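Local coordinates for protein glucanase (Clostridium thermocellum, PDB 5GXX) that probably hydrolyses internal beta-1,4-glucosidic bonds of cellulose, as a family 9 endoglucanase of the cellulosome, at residues Y485-T490 against T568-Y573; E516-T521 against Y528-S533; S457-E462 against A558-K563. The protein carries 1 engineered substitution. All coordinates share one frame; numbering follows the deposited sequence.

How the contacts relate
All three contacts lie in the part of the chain that carries the cellulose-binding domain, and illustrate how chemistry varies with place in a beta sandwich. Contact 1, the most buried of the three, ties the end of strand 481-488 to a long loop with calcium, carboxylates and aromatic rings. Contacts 2 and 3 are both at the surface. Contact 2 is a hairpin bordering the same sheet; its strand 527-534 bonds directly to 481-488, and it combines backbone pairing with an isoleucine cluster. Contact 3 belongs to the other sheet, relying on a histidine, waters and a salt bridge. Thr461, in segment 457-462, packs on Tyr485 and Tyr573 of contact 1, whereas contacts 2 and 3 do not touch.

Contact 1 (Y485-T490 against T568-Y573); sequences YYMDLT and TNDFSY. With CA (calcium ion), chain D.
A calcium site of the cellulose-binding beta sandwich joins the end of strand 481-488 to the loop 568-573. The metal takes Asp488 O, Asn569 OD1 and Asp570 OD1, each at 2.3 Å from the calcium, together with one water; Glu491 and Asp566 complete the shell. Asp570 OD1 does double duty, since Asp488 N also donates to it (3.0 Å) from above the carboxylate plane. Its other oxygen, OD2, accepts from the metal-bound water and from a second water that reaches Tyr485 OH, so the carboxylate is fixed at both ends. Asp488 gives the metal its carbonyl and not its carboxylate. That group stacks on the Asn569 amide, the planes 19° apart, while Asp488 OD1 closes an Asx turn by accepting from Thr490 N at 2.9 Å and also holds Thr490 OG1. Further back along the strand, Ser572 grips Tyr486 twice: Tyr486 N donates almost straight to Ser572 OG (2.8 Å), and Ser572 N returns a bond to Tyr486 O (3.0 Å). Ser572 OG has a further partner in Tyr585 O. Tyr486 and Phe571 run side by side, their ring planes at 87°. A chi1 of -175° swings the Tyr485 ring away from its own amide and lays one face under Ser572 CB, 3.8 Å from the ring centroid, and brings its OH to the edge of the Tyr573 ring, 3.2 Å from Tyr573 CD1.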
# COMPACT_ATOMS: atom_id res chain seq x y z
N TYR A 485 21.24 -13.97 15.52
CA TYR A 485 21.77 -12.68 15.94
C TYR A 485 22.50 -12.87 17.27
O TYR A 485 21.88 -13.19 18.29
CB TYR A 485 20.64 -11.64 16.12
CG TYR A 485 21.18 -10.26 16.43
CD1 TYR A 485 21.40 -9.86 17.75
CD2 TYR A 485 21.47 -9.35 15.41
CE1 TYR A 485 21.93 -8.60 18.03
CE2 TYR A 485 21.99 -8.09 15.69
CZ TYR A 485 22.22 -7.72 17.00
OH TYR A 485 22.74 -6.46 17.21
N TYR A 486 23.82 -12.69 17.25
CA TYR A 486 24.68 -12.95 18.39
C TYR A 486 25.07 -11.69 19.16
O TYR A 486 25.41 -10.67 18.56
CB TYR A 486 25.99 -13.62 17.94
CG TYR A 486 25.84 -14.95 17.24
CD1 TYR A 486 25.77 -16.14 17.96
CD2 TYR A 486 25.81 -15.01 15.86
CE1 TYR A 486 25.65 -17.36 17.32
CE2 TYR A 486 25.70 -16.23 15.21
CZ TYR A 486 25.61 -17.40 15.95
OH TYR A 486 25.50 -18.61 15.29
N MET A 487 25.06 -11.83 20.48
CA MET A 487 25.36 -10.74 21.41
C MET A 487 26.38 -11.19 22.45
O MET A 487 26.45 -12.37 22.78
CB MET A 487 24.09 -10.34 22.16
CG MET A 487 22.94 -9.95 21.27
SD MET A 487 21.39 -10.07 22.18
CE MET A 487 20.93 -11.78 21.90
N ASP A 488 27.11 -10.22 23.00
CA ASP A 488 27.94 -10.43 24.18
C ASP A 488 27.21 -9.74 25.33
O ASP A 488 26.98 -8.54 25.29
CB ASP A 488 29.33 -9.83 23.95
CG ASP A 488 30.29 -10.11 25.10
OD1 ASP A 488 29.83 -10.33 26.23
OD2 ASP A 488 31.52 -10.11 24.85
N LEU A 489 26.83 -10.53 26.33
CA LEU A 489 26.05 -10.01 27.46
C LEU A 489 26.91 -9.76 28.69
O LEU A 489 26.38 -9.64 29.80
CB LEU A 489 24.89 -10.95 27.78
CG LEU A 489 23.83 -11.16 26.68
CD1 LEU A 489 22.67 -11.97 27.25
CD2 LEU A 489 23.33 -9.86 26.09
N THR A 490 28.22 -9.63 28.50
CA THR A 490 29.14 -9.34 29.61
C THR A 490 28.71 -8.13 30.42
O THR A 490 28.71 -8.19 31.65
CB THR A 490 30.60 -9.14 29.14
OG1 THR A 490 31.08 -10.34 28.54
CG2 THR A 490 31.52 -8.80 30.31
N THR A 568 28.04 -2.55 20.98
CA THR A 568 29.35 -2.44 20.32
C THR A 568 30.28 -3.64 20.54
O THR A 568 31.31 -3.75 19.88
CB THR A 568 30.09 -1.11 20.65
OG1 THR A 568 30.67 -1.17 21.95
CG2 THR A 568 29.16 0.09 20.55
N ASN A 569 29.93 -4.54 21.46
CA ASN A 569 30.69 -5.78 21.61
C ASN A 569 29.91 -7.02 21.15
O ASN A 569 30.32 -8.15 21.43
CB ASN A 569 31.26 -5.95 23.03
CG ASN A 569 30.18 -6.10 24.10
OD1 ASN A 569 29.00 -6.34 23.81
ND2 ASN A 569 30.59 -5.97 25.37
N ASP A 570 28.80 -6.79 20.46
CA ASP A 570 27.94 -7.87 19.99
C ASP A 570 28.37 -8.31 18.59
O ASP A 570 28.54 -7.47 17.71
CB ASP A 570 26.48 -7.42 19.96
CG ASP A 570 25.93 -7.14 21.35
OD1 ASP A 570 26.64 -7.32 22.38
OD2 ASP A 570 24.76 -6.71 21.40
N PHE A 571 28.59 -9.62 18.43
CA PHE A 571 29.10 -10.19 17.18
C PHE A 571 28.27 -9.77 15.96
O PHE A 571 28.81 -9.40 14.93
CB PHE A 571 29.17 -11.72 17.29
CG PHE A 571 29.64 -12.41 16.03
CD1 PHE A 571 28.74 -12.80 15.05
CD2 PHE A 571 30.99 -12.70 15.84
CE1 PHE A 571 29.17 -13.45 13.90
CE2 PHE A 571 31.44 -13.34 14.70
CZ PHE A 571 30.52 -13.72 13.72
N SER A 572 26.95 -9.79 16.09
CA SER A 572 26.11 -9.49 14.94
C SER A 572 25.85 -8.01 14.67
O SER A 572 25.29 -7.66 13.63
CB SER A 572 24.80 -10.26 15.04
OG SER A 572 25.09 -11.64 15.02
N TYR A 573 26.28 -7.14 15.58
CA TYR A 573 26.20 -5.70 15.37
C TYR A 573 27.33 -5.15 14.51
O TYR A 573 27.24 -4.02 14.00
CB TYR A 573 26.24 -5.00 16.73
CG TYR A 573 25.53 -3.67 16.83
CD1 TYR A 573 24.15 -3.58 16.70
CD2 TYR A 573 26.25 -2.50 17.10
CE1 TYR A 573 23.50 -2.36 16.84
CE2 TYR A 573 25.60 -1.28 17.24
CZ TYR A 573 24.23 -1.21 17.11
OH TYR A 573 23.59 0.00 17.25
CA CA D . 26.79 -6.37 24.50
O HOH W 1 22.78 -5.82 19.77
O HOH W 2 32.35 -10.73 22.55
O HOH W 3 24.44 -6.41 24.13

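Contact 2 (E516-T521 against Y528-S533); sequences EISPIT and YYIKIS
The beta hairpin of strands 515-524 and 527-534 forms one border of a five-stranded antiparallel sheet in the cellulose-binding region, and its two faces differ sharply. On the inner face Ile517, Ile530 and Ile520 pack in a row, with Ile532 more loosely against Ile517. Ile530 is the central piece: its CD1 reaches Ile517 CG2 at 3.7 Å, while its other branch, CG2, meets Ile520 CG1 at the same 3.7 Å. With chi1 59°, CG1 sits between the backbone N and the carbonyl carbon, which aims CD1 at Ile517 and leaves CG2 on the side of Ile520. Strands 503-506 and 549-557 of the facing sheet press on this cluster, making it part of the sandwich core. Ile520 CG2 adds a contact across Tyr528 CB, roughly at right angles.

The pairing beneath is interrupted. Glu516 and Ser533 form a hydrogen-bonded antiparallel pair, as do Thr521 and Tyr529, yet the register moves by one residue between them. Ser518 bridges the break: its N donates to Lys531 O (2.9 Å), and its hydroxyl replaces a backbone carbonyl in accepting from Lys531 N at 2.9 Å and a nearly straight 172°. The same OG donates a hydrogen bond to Pro519 O, which Thr521 OG1 approaches from the opposite face of the carbonyl plane, so one carbonyl accepts two hydroxyls within the break.

The outer face is looser and more polar. Glu516 CG merely passes Ser533 CB at 3.9 Å, and its carboxylate goes to Lys503 of the second subunit. Lys531 bends away to Asn484 and Ser482, with Phe589 as a cation-pi partner. Closer packing here comes from Thr521, whose CB sits over the Tyr529 ring, 4.1 Å from its centroid and 20° off the normal, with Thr521 CG2 lying 3.7 Å from Tyr529 OH.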
# COMPACT_ATOMS: atom_id res chain seq x y z
N GLU A 516 9.18 -17.56 13.82
CA GLU A 516 9.36 -17.58 15.26
C GLU A 516 10.74 -17.03 15.64
O GLU A 516 11.68 -17.08 14.83
CB GLU A 516 9.10 -18.96 15.86
CG GLU A 516 10.02 -20.03 15.30
CD GLU A 516 10.05 -21.33 16.09
OE1 GLU A 516 9.60 -21.39 17.25
OE2 GLU A 516 10.56 -22.32 15.51
N ILE A 517 10.81 -16.46 16.83
CA ILE A 517 12.08 -16.01 17.40
C ILE A 517 12.32 -16.82 18.65
O ILE A 517 11.44 -16.92 19.51
CB ILE A 517 12.11 -14.50 17.74
CG1 ILE A 517 11.68 -13.64 16.54
CG2 ILE A 517 13.52 -14.11 18.20
CD1 ILE A 517 11.69 -12.15 16.82
N SER A 518 13.51 -17.41 18.77
CA SER A 518 13.81 -18.22 19.94
C SER A 518 14.00 -17.33 21.16
O SER A 518 14.25 -16.13 21.01
CB SER A 518 15.09 -19.02 19.71
OG SER A 518 16.23 -18.18 19.79
N PRO A 519 13.92 -17.91 22.37
CA PRO A 519 14.41 -17.18 23.53
C PRO A 519 15.91 -16.96 23.39
O PRO A 519 16.56 -17.59 22.54
CB PRO A 519 14.11 -18.12 24.71
CG PRO A 519 13.19 -19.18 24.19
CD PRO A 519 13.41 -19.26 22.70
N ILE A 520 16.47 -16.04 24.17
CA ILE A 520 17.91 -15.78 24.15
C ILE A 520 18.64 -17.01 24.69
O ILE A 520 18.30 -17.49 25.78
CB ILE A 520 18.24 -14.51 24.97
CG1 ILE A 520 17.52 -13.31 24.35
CG2 ILE A 520 19.75 -14.29 25.06
CD1 ILE A 520 17.48 -12.09 25.28
N THR A 521 19.59 -17.50 23.90
CA THR A 521 20.19 -18.82 24.07
C THR A 521 21.69 -18.72 24.24
O THR A 521 22.35 -17.98 23.51
CB THR A 521 19.84 -19.69 22.85
OG1 THR A 521 18.42 -19.81 22.78
CG2 THR A 521 20.45 -21.10 22.97
N TYR A 528 25.59 -15.02 23.62
CA TYR A 528 24.22 -15.51 23.54
C TYR A 528 23.65 -15.16 22.17
O TYR A 528 24.22 -14.32 21.46
CB TYR A 528 23.36 -14.88 24.65
CG TYR A 528 23.69 -15.36 26.05
CD1 TYR A 528 24.81 -14.90 26.72
CD2 TYR A 528 22.84 -16.25 26.69
CE1 TYR A 528 25.10 -15.35 28.02
CE2 TYR A 528 23.11 -16.70 27.98
CZ TYR A 528 24.24 -16.24 28.63
OH TYR A 528 24.49 -16.70 29.90
N TYR A 529 22.54 -15.79 21.79
CA TYR A 529 21.91 -15.46 20.51
C TYR A 529 20.41 -15.70 20.51
O TYR A 529 19.88 -16.46 21.33
CB TYR A 529 22.56 -16.25 19.35
CG TYR A 529 22.30 -17.74 19.40
CD1 TYR A 529 23.00 -18.56 20.27
CD2 TYR A 529 21.33 -18.32 18.59
CE1 TYR A 529 22.76 -19.93 20.34
CE2 TYR A 529 21.09 -19.69 18.63
CZ TYR A 529 21.80 -20.49 19.50
OH TYR A 529 21.54 -21.84 19.54
N ILE A 530 19.75 -15.07 19.54
CA ILE A 530 18.40 -15.48 19.17
C ILE A 530 18.49 -16.02 17.75
O ILE A 530 19.34 -15.60 16.96
CB ILE A 530 17.35 -14.34 19.28
CG1 ILE A 530 17.71 -13.14 18.39
CG2 ILE A 530 17.17 -13.95 20.74
CD1 ILE A 530 16.62 -12.07 18.27
N LYS A 531 17.63 -17.00 17.49
CA LYS A 531 17.48 -17.55 16.16
C LYS A 531 16.11 -17.11 15.68
O LYS A 531 15.12 -17.26 16.39
CB LYS A 531 17.53 -19.08 16.19
CG LYS A 531 17.26 -19.69 14.81
CD LYS A 531 17.38 -21.21 14.84
CE LYS A 531 18.83 -21.68 14.90
NZ LYS A 531 19.66 -21.13 13.77
N ILE A 532 16.08 -16.61 14.44
CA ILE A 532 14.86 -16.24 13.73
C ILE A 532 14.63 -17.36 12.71
O ILE A 532 15.49 -17.57 11.85
CB ILE A 532 15.03 -14.88 13.00
CG1 ILE A 532 15.17 -13.67 13.95
CG2 ILE A 532 13.86 -14.61 12.09
CD1 ILE A 532 16.37 -13.69 14.88
N SER A 533 13.52 -18.09 12.83
CA SER A 533 13.22 -19.23 11.96
C SER A 533 11.96 -18.98 11.12
O SER A 533 10.93 -18.59 11.66
CB SER A 533 12.99 -20.50 12.79
OG SER A 533 14.17 -20.84 13.50

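Contact 3 (S457-E462 against A558-K563); sequences SDHFTE and APQGTK
Asp458 and His459, at the tight turn between strands 447-456 and 460-469, meet the type II beta turn that follows strand 549-557. Ser457 prepares the contact: its OG accepts from His459 N in an ST turn, 3.1 Å and 177°, which fixes the start of the histidine. Asp458 then points its carboxylate at the opposing loop. OD2 forms a long salt bridge with Lys563 NZ (3.5 Å), while OD1 accepts a hydrogen bond from a water that also binds Gly561 N and Thr562 O; a second water links Asp458 O to Thr562 OG1. His459 carries most of the contact. Its carbonyl receives Ala558 N at 2.7 Å, and its ring, swung between the backbone N and the carbonyl carbon (chi1 70°), sends ND1 to Ala558 O, 3.0 Å away and close to the ring plane. One face of the imidazole is covered by Gln560 CA, 3.7 Å from the ring centroid, and the opposite face by Phe460 CD2. Phe460 itself turns away toward Arg555, its cation-pi partner, as strand 460-469 begins. Within the facing turn, Thr562 N and OG1 both bind Pro559 O, closing the turn whose Gln560 CA lies over the ring. The chemistry implies that ND1 carries the hydrogen given to Ala558 O while the His459 carbonyl accepts Ala558 N, so one residue binds both backbone polar groups of Ala558.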
# COMPACT_ATOMS: atom_id res chain seq x y z
N SER A 457 19.32 2.71 21.27
CA SER A 457 18.90 3.42 22.47
C SER A 457 19.84 3.05 23.60
O SER A 457 20.55 2.05 23.51
CB SER A 457 17.46 3.02 22.78
OG SER A 457 17.16 3.14 24.15
N ASP A 458 19.88 3.83 24.68
CA ASP A 458 20.75 3.43 25.78
C ASP A 458 20.27 2.16 26.49
O ASP A 458 20.99 1.60 27.31
CB ASP A 458 21.11 4.56 26.75
CG ASP A 458 19.92 5.36 27.22
OD1 ASP A 458 18.78 4.84 27.19
OD2 ASP A 458 20.14 6.52 27.63
N HIS A 459 19.08 1.66 26.14
CA HIS A 459 18.66 0.38 26.71
C HIS A 459 18.20 -0.69 25.73
O HIS A 459 17.78 -1.75 26.17
CB HIS A 459 17.63 0.58 27.82
CG HIS A 459 16.30 1.05 27.33
ND1 HIS A 459 15.21 0.20 27.22
CD2 HIS A 459 15.86 2.27 26.94
CE1 HIS A 459 14.17 0.88 26.79
NE2 HIS A 459 14.54 2.14 26.60
N PHE A 460 18.27 -0.45 24.42
CA PHE A 460 17.95 -1.49 23.44
C PHE A 460 18.66 -1.34 22.09
O PHE A 460 19.13 -0.26 21.73
CB PHE A 460 16.43 -1.59 23.22
CG PHE A 460 15.81 -0.41 22.53
CD1 PHE A 460 15.99 -0.22 21.16
CD2 PHE A 460 14.99 0.47 23.23
CE1 PHE A 460 15.41 0.86 20.52
CE2 PHE A 460 14.39 1.54 22.59
CZ PHE A 460 14.60 1.74 21.23
N THR A 461 18.72 -2.46 21.36
CA THR A 461 19.07 -2.47 19.94
C THR A 461 17.85 -2.92 19.16
O THR A 461 17.23 -3.91 19.53
CB THR A 461 20.21 -3.48 19.69
OG1 THR A 461 21.42 -3.00 20.28
CG2 THR A 461 20.47 -3.66 18.19
N GLU A 462 17.50 -2.23 18.08
CA GLU A 462 16.42 -2.68 17.22
C GLU A 462 16.98 -2.86 15.81
O GLU A 462 17.57 -1.94 15.25
CB GLU A 462 15.26 -1.69 17.21
CG GLU A 462 14.06 -2.18 16.45
CD GLU A 462 12.89 -1.22 16.57
OE1 GLU A 462 12.13 -1.32 17.56
OE2 GLU A 462 12.76 -0.37 15.68
N ALA A 558 17.15 -4.12 27.32
CA ALA A 558 17.29 -4.07 28.77
C ALA A 558 16.19 -3.16 29.30
O ALA A 558 15.56 -2.43 28.53
CB ALA A 558 18.64 -3.51 29.12
N PRO A 559 15.93 -3.19 30.62
CA PRO A 559 14.84 -2.39 31.17
C PRO A 559 14.98 -0.90 30.88
O PRO A 559 16.09 -0.37 30.86
CB PRO A 559 14.92 -2.68 32.67
CG PRO A 559 15.48 -4.07 32.73
CD PRO A 559 16.49 -4.10 31.63
N GLN A 560 13.86 -0.23 30.59
CA GLN A 560 13.87 1.21 30.40
C GLN A 560 14.45 1.87 31.65
O GLN A 560 14.11 1.49 32.77
CB GLN A 560 12.45 1.70 30.15
CG GLN A 560 12.34 3.16 29.77
CD GLN A 560 10.98 3.71 30.11
OE1 GLN A 560 9.97 3.01 29.96
NE2 GLN A 560 10.93 4.94 30.60
N GLY A 561 15.34 2.84 31.43
CA GLY A 561 16.01 3.54 32.52
C GLY A 561 17.41 3.04 32.83
O GLY A 561 18.20 3.76 33.43
N THR A 562 17.73 1.82 32.39
CA THR A 562 19.09 1.30 32.56
C THR A 562 20.07 1.90 31.55
O THR A 562 19.67 2.39 30.50
CB THR A 562 19.15 -0.24 32.53
OG1 THR A 562 18.74 -0.71 31.24
CG2 THR A 562 18.25 -0.83 33.61
N LYS A 563 21.35 1.88 31.91
CA LYS A 563 22.38 2.59 31.15
C LYS A 563 23.56 1.70 30.77
O LYS A 563 24.61 2.20 30.36
CB LYS A 563 22.89 3.81 31.93
CG LYS A 563 21.81 4.74 32.49
CD LYS A 563 21.16 5.59 31.42
CE LYS A 563 20.11 6.49 32.04
NZ LYS A 563 19.48 7.35 31.01
O HOH W 4 17.39 3.96 29.58
O HOH W 5 20.71 -0.45 29.37